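Local coordinates for gala protein type 1, 3 or 4 (Legionella pneumophila subsp. pneumophila, PDB 4XA9) that is a leucine-rich-repeat protein that may bind small GTPases and act as a GTPase activator, at residues 19-24 and 47-52; 72-77 and 96-101; 188-193 and 212-217. All coordinates share one frame; numbering follows the deposited sequence. Where two conformers were deposited one is given.

Contact 1. Residues 19-24 and 47-52; sequences QLSLSF and SLDLSH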
# COMPACT_ATOMS: atom_id res chain seq x y z
N GLN A 19 -0.49 -12.44 -21.26
CA GLN A 19 -0.20 -11.33 -20.38
C GLN A 19 1.29 -11.05 -20.47
O GLN A 19 2.10 -11.99 -20.47
CB GLN A 19 -0.63 -11.67 -18.94
CG GLN A 19 0.25 -11.09 -17.85
CD GLN A 19 -0.23 -9.74 -17.40
OE1 GLN A 19 -1.23 -9.23 -17.91
NE2 GLN A 19 0.47 -9.14 -16.45
N LEU A 20 1.66 -9.78 -20.59
CA LEU A 20 3.07 -9.40 -20.60
C LEU A 20 3.38 -8.59 -19.35
O LEU A 20 2.79 -7.54 -19.13
CB LEU A 20 3.40 -8.59 -21.86
CG LEU A 20 4.85 -8.10 -22.05
CD1 LEU A 20 5.85 -9.26 -21.97
CD2 LEU A 20 5.00 -7.34 -23.38
N SER A 21 4.32 -9.08 -18.54
CA SER A 21 4.69 -8.40 -17.31
C SER A 21 6.14 -7.95 -17.32
O SER A 21 7.05 -8.77 -17.49
CB SER A 21 4.44 -9.30 -16.10
OG SER A 21 3.07 -9.68 -16.03
N LEU A 22 6.34 -6.65 -17.15
CA LEU A 22 7.66 -6.02 -17.27
C LEU A 22 7.90 -5.04 -16.11
O LEU A 22 8.44 -3.96 -16.30
CB LEU A 22 7.78 -5.30 -18.60
CG LEU A 22 7.64 -6.12 -19.89
CD1 LEU A 22 7.47 -5.20 -21.09
CD2 LEU A 22 8.86 -7.04 -20.09
N SER A 23 7.49 -5.43 -14.91
CA SER A 23 7.65 -4.57 -13.75
C SER A 23 9.08 -4.59 -13.23
O SER A 23 9.81 -5.57 -13.41
CB SER A 23 6.68 -4.98 -12.63
OG SER A 23 6.98 -6.27 -12.15
N PHE A 24 9.49 -3.48 -12.62
CA PHE A 24 10.81 -3.34 -11.99
C PHE A 24 11.99 -3.56 -12.94
O PHE A 24 12.97 -4.21 -12.58
CB PHE A 24 10.95 -4.31 -10.79
CG PHE A 24 10.07 -3.96 -9.62
CD1 PHE A 24 10.45 -2.98 -8.71
CD2 PHE A 24 8.87 -4.63 -9.40
CE1 PHE A 24 9.64 -2.66 -7.63
CE2 PHE A 24 8.07 -4.31 -8.31
CZ PHE A 24 8.46 -3.33 -7.43
N SER A 47 -3.41 -7.79 -22.07
CA SER A 47 -3.17 -7.34 -20.70
C SER A 47 -1.68 -7.10 -20.49
O SER A 47 -0.84 -7.95 -20.80
CB SER A 47 -3.71 -8.37 -19.70
OG SER A 47 -3.19 -9.66 -19.94
N LEU A 48 -1.36 -5.93 -19.97
CA LEU A 48 0.03 -5.50 -19.85
C LEU A 48 0.35 -4.89 -18.50
O LEU A 48 -0.38 -4.02 -18.02
CB LEU A 48 0.33 -4.50 -20.96
CG LEU A 48 1.71 -3.85 -20.99
CD1 LEU A 48 2.77 -4.89 -21.30
CD2 LEU A 48 1.74 -2.73 -22.02
N ASP A 49 1.45 -5.33 -17.88
CA ASP A 49 1.91 -4.75 -16.63
C ASP A 49 3.26 -4.03 -16.81
O ASP A 49 4.30 -4.66 -17.00
CB ASP A 49 2.00 -5.84 -15.56
CG ASP A 49 2.50 -5.32 -14.21
OD1 ASP A 49 2.66 -4.09 -14.03
OD2 ASP A 49 2.69 -6.17 -13.31
N LEU A 50 3.22 -2.70 -16.76
CA LEU A 50 4.41 -1.87 -16.87
C LEU A 50 4.75 -1.18 -15.56
O LEU A 50 5.45 -0.18 -15.53
CB LEU A 50 4.24 -0.81 -17.96
CG LEU A 50 4.04 -1.29 -19.39
CD1 LEU A 50 3.88 -0.10 -20.32
CD2 LEU A 50 5.21 -2.15 -19.82
N SER A 51 4.23 -1.72 -14.46
CA SER A 51 4.33 -1.04 -13.17
C SER A 51 5.76 -0.98 -12.65
O SER A 51 6.59 -1.80 -13.02
CB SER A 51 3.44 -1.72 -12.13
OG SER A 51 3.89 -3.04 -11.88
N HIS A 52 6.05 0.02 -11.82
CA HIS A 52 7.36 0.15 -11.18
C HIS A 52 8.48 0.30 -12.21
O HIS A 52 9.43 -0.48 -12.25
CB HIS A 52 7.64 -1.04 -10.26
CG HIS A 52 6.65 -1.20 -9.14
ND1 HIS A 52 6.73 -0.47 -7.97
CD2 HIS A 52 5.57 -2.01 -9.00
CE1 HIS A 52 5.74 -0.82 -7.17
NE2 HIS A 52 5.03 -1.76 -7.77
O HOH W 1 1.89 -8.72 -13.45
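Ser47 O takes the backbone N-H of Leu20 (N to O 3.1 Å), the first firm rung between strands 19-21 and 47-49. These strands run nearly parallel at the start of a leucine-rich-repeat array, and helix 32-41 joins them in a right-handed beta-alpha-beta coil typical of the fold. With CG anti to the backbone N (chi1 176°), the Leu48 side chain sends CD1 toward the first strand, 3.4 Å from Leu20 O and against the flank of Leu20. Both leucines lie side by side and point the same way. Asp49 bonds with both backbone groups: its N reaches Leu20 O at 2.9 Å, and its O accepts from Leu22 N. Its side chain stays on the other face of the sheet. There OD1 accepts Ser51 N, which closes an Asx turn, on the anti side, 30° out of the carboxylate plane, and also Ser51 OG on its syn lone pair. OD2 receives a water proton (water O 2.7 Å away), and the same water is bonded to Ser21 OG; together these bonds restrain the carboxylate's rotation. Leu50 turns back to the apolar side, its CD2 4.0 Å from Leu22 CD1, and Leu35 of helix 32-41 packs on both and on Leu20. Asn53 ND2 bonds to Leu22 O as well as Leu50 O, a rung of the repeat's asparagine ladder. Ser51 O lies 3.1 Å from Ser23 CA in a CA-H...O contact, and shares Phe24 N with His52 O through two weak bonds. His52 and Phe24 form an offset stack, planes 11° apart, packed also against a chain of another protein. His52 CB rides over the middle of the phenyl face, while Phe24 CZ stands over the imidazole centre, 3.3 Å from His52 CG.

Contact 2. Residues 72-77 and 96-101; sequences LNISHN and LDVSFN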
# COMPACT_ATOMS: atom_id res chain seq x y z
N LEU A 72 -4.34 -2.27 -18.64
CA LEU A 72 -3.01 -1.70 -18.50
C LEU A 72 -2.71 -1.34 -17.06
O LEU A 72 -3.45 -0.58 -16.43
CB LEU A 72 -2.86 -0.45 -19.39
CG LEU A 72 -1.55 0.31 -19.13
CD1 LEU A 72 -0.34 -0.52 -19.58
CD2 LEU A 72 -1.54 1.69 -19.80
N ASN A 73 -1.64 -1.92 -16.53
CA ASN A 73 -1.09 -1.50 -15.24
C ASN A 73 0.17 -0.69 -15.48
O ASN A 73 1.21 -1.25 -15.84
CB ASN A 73 -0.78 -2.72 -14.35
CG ASN A 73 -0.26 -2.33 -12.97
OD1 ASN A 73 0.03 -1.16 -12.69
ND2 ASN A 73 -0.14 -3.32 -12.10
N ILE A 74 0.09 0.62 -15.27
CA ILE A 74 1.27 1.46 -15.40
C ILE A 74 1.49 2.23 -14.09
O ILE A 74 2.03 3.34 -14.07
CB ILE A 74 1.15 2.41 -16.63
CG1 ILE A 74 2.53 2.97 -17.02
CG2 ILE A 74 0.08 3.49 -16.40
CD1 ILE A 74 2.55 3.69 -18.35
N SER A 75 1.10 1.61 -12.98
CA SER A 75 1.30 2.21 -11.67
C SER A 75 2.79 2.34 -11.35
O SER A 75 3.61 1.67 -11.95
CB SER A 75 0.59 1.40 -10.57
OG SER A 75 1.11 0.09 -10.45
N HIS A 76 3.11 3.23 -10.42
CA HIS A 76 4.48 3.45 -9.96
C HIS A 76 5.43 3.78 -11.10
O HIS A 76 6.50 3.19 -11.24
CB HIS A 76 4.99 2.22 -9.19
CG HIS A 76 4.22 1.93 -7.95
ND1 HIS A 76 4.53 2.50 -6.73
CD2 HIS A 76 3.13 1.15 -7.73
CE1 HIS A 76 3.68 2.06 -5.82
NE2 HIS A 76 2.82 1.24 -6.40
N ASN A 77 5.01 4.73 -11.92
CA ASN A 77 5.88 5.37 -12.90
C ASN A 77 5.88 6.88 -12.64
O ASN A 77 5.67 7.30 -11.51
CB ASN A 77 5.44 5.04 -14.32
CG ASN A 77 5.88 3.64 -14.75
OD1 ASN A 77 6.99 3.45 -15.24
ND2 ASN A 77 5.00 2.66 -14.56
N LEU A 96 -7.77 0.23 -16.13
CA LEU A 96 -6.54 1.01 -16.05
C LEU A 96 -6.06 1.20 -14.61
O LEU A 96 -6.84 1.56 -13.73
CB LEU A 96 -6.75 2.39 -16.69
CG LEU A 96 -5.63 3.42 -16.61
CD1 LEU A 96 -4.39 2.96 -17.38
CD2 LEU A 96 -6.12 4.76 -17.15
N ASP A 97 -4.77 0.96 -14.40
CA ASP A 97 -4.13 1.27 -13.13
C ASP A 97 -3.07 2.36 -13.34
O ASP A 97 -2.05 2.11 -13.97
CB ASP A 97 -3.50 0.01 -12.52
CG ASP A 97 -2.98 0.24 -11.11
OD1 ASP A 97 -2.88 1.41 -10.69
OD2 ASP A 97 -2.66 -0.75 -10.42
N VAL A 98 -3.33 3.55 -12.82
CA VAL A 98 -2.37 4.65 -12.89
C VAL A 98 -1.95 5.09 -11.50
O VAL A 98 -1.54 6.24 -11.31
CB VAL A 98 -2.94 5.88 -13.64
CG1 VAL A 98 -3.06 5.59 -15.13
CG2 VAL A 98 -4.28 6.31 -13.06
N SER A 99 -2.06 4.19 -10.53
CA SER A 99 -1.72 4.51 -9.14
C SER A 99 -0.27 4.99 -9.04
O SER A 99 0.58 4.57 -9.82
CB SER A 99 -1.94 3.29 -8.25
OG SER A 99 -3.27 2.82 -8.35
N PHE A 100 -0.00 5.88 -8.08
CA PHE A 100 1.36 6.36 -7.81
C PHE A 100 2.04 6.95 -9.04
O PHE A 100 3.12 6.50 -9.43
CB PHE A 100 2.21 5.23 -7.24
CG PHE A 100 1.72 4.71 -5.91
CD1 PHE A 100 0.75 3.72 -5.85
CD2 PHE A 100 2.22 5.23 -4.72
CE1 PHE A 100 0.29 3.25 -4.61
CE2 PHE A 100 1.77 4.77 -3.49
CZ PHE A 100 0.80 3.78 -3.44
N ASN A 101 1.40 7.94 -9.65
CA ASN A 101 1.96 8.59 -10.84
C ASN A 101 1.86 10.11 -10.79
O ASN A 101 2.17 10.78 -11.77
CB ASN A 101 1.26 8.09 -12.11
CG ASN A 101 1.98 6.94 -12.75
OD1 ASN A 101 3.02 7.12 -13.39
ND2 ASN A 101 1.42 5.75 -12.63
O HOH W 2 -0.86 -0.68 -8.63
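Ile74 O is gripped by two asparagine amides from opposite faces of its carbonyl plane: Asn101 ND2, across the contact at 2.9 Å, and Asn77 ND2 of its own loop at 3.1 Å. Asn101 ND2 also reaches Val98 O weakly, and Asn77 ND2 bonds to Leu50 O, while Asn101 OD1 accepts Ile79 N and Asn77 OD1 accepts Ile55 N. These bonds form the asparagine ladder of a leucine-rich repeat, each amide satisfying buried backbone groups of successive coils. Beside it, Asn73 and Asp97 make matching Asx turns, Asn73 OD1 taking the N and also the OG of Ser75 and Asp97 OD1 those of Ser99. CG of Asp97 is anti to its backbone N (chi1 -172°), which lays the carboxylate alongside the amide of Asn73, planes 12° apart. Asn73 OD1 and Asp97 OD2 are 3.5 Å apart. A water donates to Ser75 OG and lies very close to Asp97 OD2. Further on, His76 N reaches Ser99 O at 2.9 Å, and the His76 and Phe100 rings form an offset stack, centroids 4.1 Å apart and planes at 14°. The overlap is shifted toward the rims: His76 CE1 lies over the phenyl face, 3.3 Å from Phe100 CG, and Phe100 CB sits over the imidazole face. A chain of another protein bonds to Asp97 OD2 through a polar side chain and meets the His76 ring edge-to-face with an aromatic one. On the helix-facing side, Leu72 CD2 lies 3.9 Å from Leu96 CD1, and Ile74 CG2 touches Val98 CG1 obliquely. Leu87 of helix 80-87, which connects the two strands, packs on Leu72, Leu96 and Val98, while strands 47-49 and 119-121 flank the pair in the sheet.

Contact 3. Residues 188-193 and 212-217; sequences LTLLIL and LSTLHL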
# COMPACT_ATOMS: atom_id res chain seq x y z
N LEU A 188 -23.97 1.04 -5.08
CA LEU A 188 -22.75 0.39 -4.62
C LEU A 188 -23.01 -1.00 -4.04
O LEU A 188 -23.89 -1.17 -3.18
CB LEU A 188 -22.04 1.25 -3.57
CG LEU A 188 -21.46 2.59 -4.00
CD1 LEU A 188 -20.94 3.33 -2.78
CD2 LEU A 188 -20.33 2.37 -5.01
N THR A 189 -22.26 -1.98 -4.50
CA THR A 189 -22.35 -3.34 -3.98
C THR A 189 -21.11 -3.68 -3.15
O THR A 189 -21.13 -4.61 -2.35
CB THR A 189 -22.49 -4.38 -5.11
OG1 THR A 189 -21.33 -4.32 -5.95
CG2 THR A 189 -23.73 -4.10 -5.93
N LEU A 190 -20.05 -2.91 -3.34
CA LEU A 190 -18.82 -3.07 -2.60
C LEU A 190 -18.29 -1.69 -2.23
O LEU A 190 -18.12 -0.83 -3.09
CB LEU A 190 -17.79 -3.87 -3.41
CG LEU A 190 -16.49 -4.34 -2.74
CD1 LEU A 190 -15.95 -5.59 -3.41
CD2 LEU A 190 -15.46 -3.25 -2.79
N LEU A 191 -18.05 -1.48 -0.94
CA LEU A 191 -17.53 -0.20 -0.48
C LEU A 191 -16.46 -0.44 0.58
O LEU A 191 -16.67 -1.16 1.55
CB LEU A 191 -18.67 0.67 0.08
CG LEU A 191 -18.36 2.05 0.67
CD1 LEU A 191 -17.70 2.97 -0.36
CD2 LEU A 191 -19.64 2.68 1.21
N ILE A 192 -15.30 0.16 0.36
CA ILE A 192 -14.19 0.03 1.30
C ILE A 192 -13.76 1.41 1.75
O ILE A 192 -13.37 2.24 0.93
CB ILE A 192 -13.01 -0.73 0.67
CG1 ILE A 192 -13.44 -2.16 0.30
CG2 ILE A 192 -11.81 -0.73 1.61
CD1 ILE A 192 -12.33 -3.04 -0.27
N LEU A 193 -13.85 1.64 3.06
CA LEU A 193 -13.54 2.93 3.66
C LEU A 193 -12.68 2.78 4.90
O LEU A 193 -13.00 3.34 5.96
CB LEU A 193 -14.83 3.69 4.01
CG LEU A 193 -15.68 4.20 2.84
CD1 LEU A 193 -17.03 4.69 3.33
CD2 LEU A 193 -14.95 5.31 2.09
N LEU A 212 -25.33 -2.72 -0.64
CA LEU A 212 -24.03 -3.31 -0.29
C LEU A 212 -24.08 -4.79 0.07
O LEU A 212 -24.95 -5.22 0.84
CB LEU A 212 -23.42 -2.53 0.87
CG LEU A 212 -23.00 -1.09 0.62
CD1 LEU A 212 -22.58 -0.45 1.94
CD2 LEU A 212 -21.87 -1.01 -0.41
N SER A 213 -23.14 -5.57 -0.46
CA SER A 213 -22.91 -6.93 0.03
C SER A 213 -21.49 -7.06 0.58
O SER A 213 -21.18 -8.01 1.30
CB SER A 213 -23.15 -7.96 -1.09
OG SER A 213 -22.23 -7.80 -2.14
N THR A 214 -20.64 -6.10 0.26
CA THR A 214 -19.33 -5.99 0.88
C THR A 214 -19.14 -4.60 1.48
O THR A 214 -19.38 -3.59 0.82
CB THR A 214 -18.19 -6.26 -0.12
OG1 THR A 214 -18.29 -7.60 -0.62
CG2 THR A 214 -16.83 -6.07 0.55
N LEU A 215 -18.72 -4.55 2.74
CA LEU A 215 -18.43 -3.28 3.41
C LEU A 215 -17.22 -3.41 4.32
O LEU A 215 -17.25 -4.16 5.30
CB LEU A 215 -19.66 -2.80 4.21
CG LEU A 215 -19.54 -1.52 5.04
CD1 LEU A 215 -19.18 -0.33 4.17
CD2 LEU A 215 -20.84 -1.23 5.81
N HIS A 216 -16.14 -2.70 3.99
CA HIS A 216 -14.93 -2.70 4.81
C HIS A 216 -14.76 -1.35 5.49
O HIS A 216 -14.63 -0.32 4.83
CB HIS A 216 -13.69 -3.00 3.96
CG HIS A 216 -13.63 -4.41 3.44
ND1 HIS A 216 -12.50 -4.93 2.85
CD2 HIS A 216 -14.56 -5.39 3.43
CE1 HIS A 216 -12.74 -6.19 2.49
NE2 HIS A 216 -13.98 -6.49 2.83
N LEU A 217 -14.76 -1.37 6.82
CA LEU A 217 -14.63 -0.16 7.62
C LEU A 217 -13.52 -0.29 8.65
O LEU A 217 -13.61 0.27 9.75
CB LEU A 217 -15.96 0.18 8.31
CG LEU A 217 -17.09 0.66 7.41
CD1 LEU A 217 -18.41 0.73 8.17
CD2 LEU A 217 -16.75 2.02 6.82
O HOH W 3 -19.62 -7.64 -3.01
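Leu212 CD2 lies 3.6 Å from Leu191 CB and 3.9 Å from Leu188 CB, filling the angle between the two side chains. CG of Leu212 is anti to its own carbonyl carbon (chi1 -66°), which swings the branch back over the first strand. Phe206 of helix 203-207 packs on Leu191, Leu212, Leu215 and Leu217, and Leu182 of helix 176-184 closes on Leu188, Leu191 and Leu193. Toward the C-terminal ends, Leu217 CD2 meets Leu193 CB at 3.8 Å. These leucines fill the core between sheet and helices in two adjoining leucine-rich-repeat coils, whose strands 190-192 and 214-216 run parallel within 3° and are joined through helix 203-207. Along the strands and just past them, Thr214 O accepts Leu191 N, Leu191 O accepts His216 N at 2.9 Å, and His216 O accepts Leu193 N at 2.8 Å. On the opposite face of the sheet, Leu190 CG leans alongside Thr214 CB, and the tip of Ile192, CD1, approaches His216 ND1 obliquely at 3.7 Å. The imidazole is held at both nitrogens, ND1 by the backbone of a chain of another protein and NE2 by Asp238 OD2. At the polar edge, Thr189 O accepts two backbone donors, Ser213 N at 2.9 Å and Thr214 N at 3.0 Å; a water bonds to Ser213 OG and Thr214 OG1.

Each of the three contacts pairs two adjacent parallel strands of one sheet, across a beta-alpha-beta unit. Contacts 1 and 2 are neighbours, with centres about 10 Å apart: strands 47-49 and 71-73 are hydrogen-bonded, and His52 stacks on His76, merging their ring pairs into one row. Contact 2 is the most deeply buried; contacts 1 and 3 are only partly buried and lie on opposite sides of the chain's centre, their centres about 29 Å apart. Contacts 1 and 2 follow the strands into the turns beyond, where Asx turns and stacked rings add to the backbone bonds. Contact 3 centres on the strands themselves, with leucines toward the helices and aliphatic, threonine and histidine side chains on the other face. Each touches a chain of another protein.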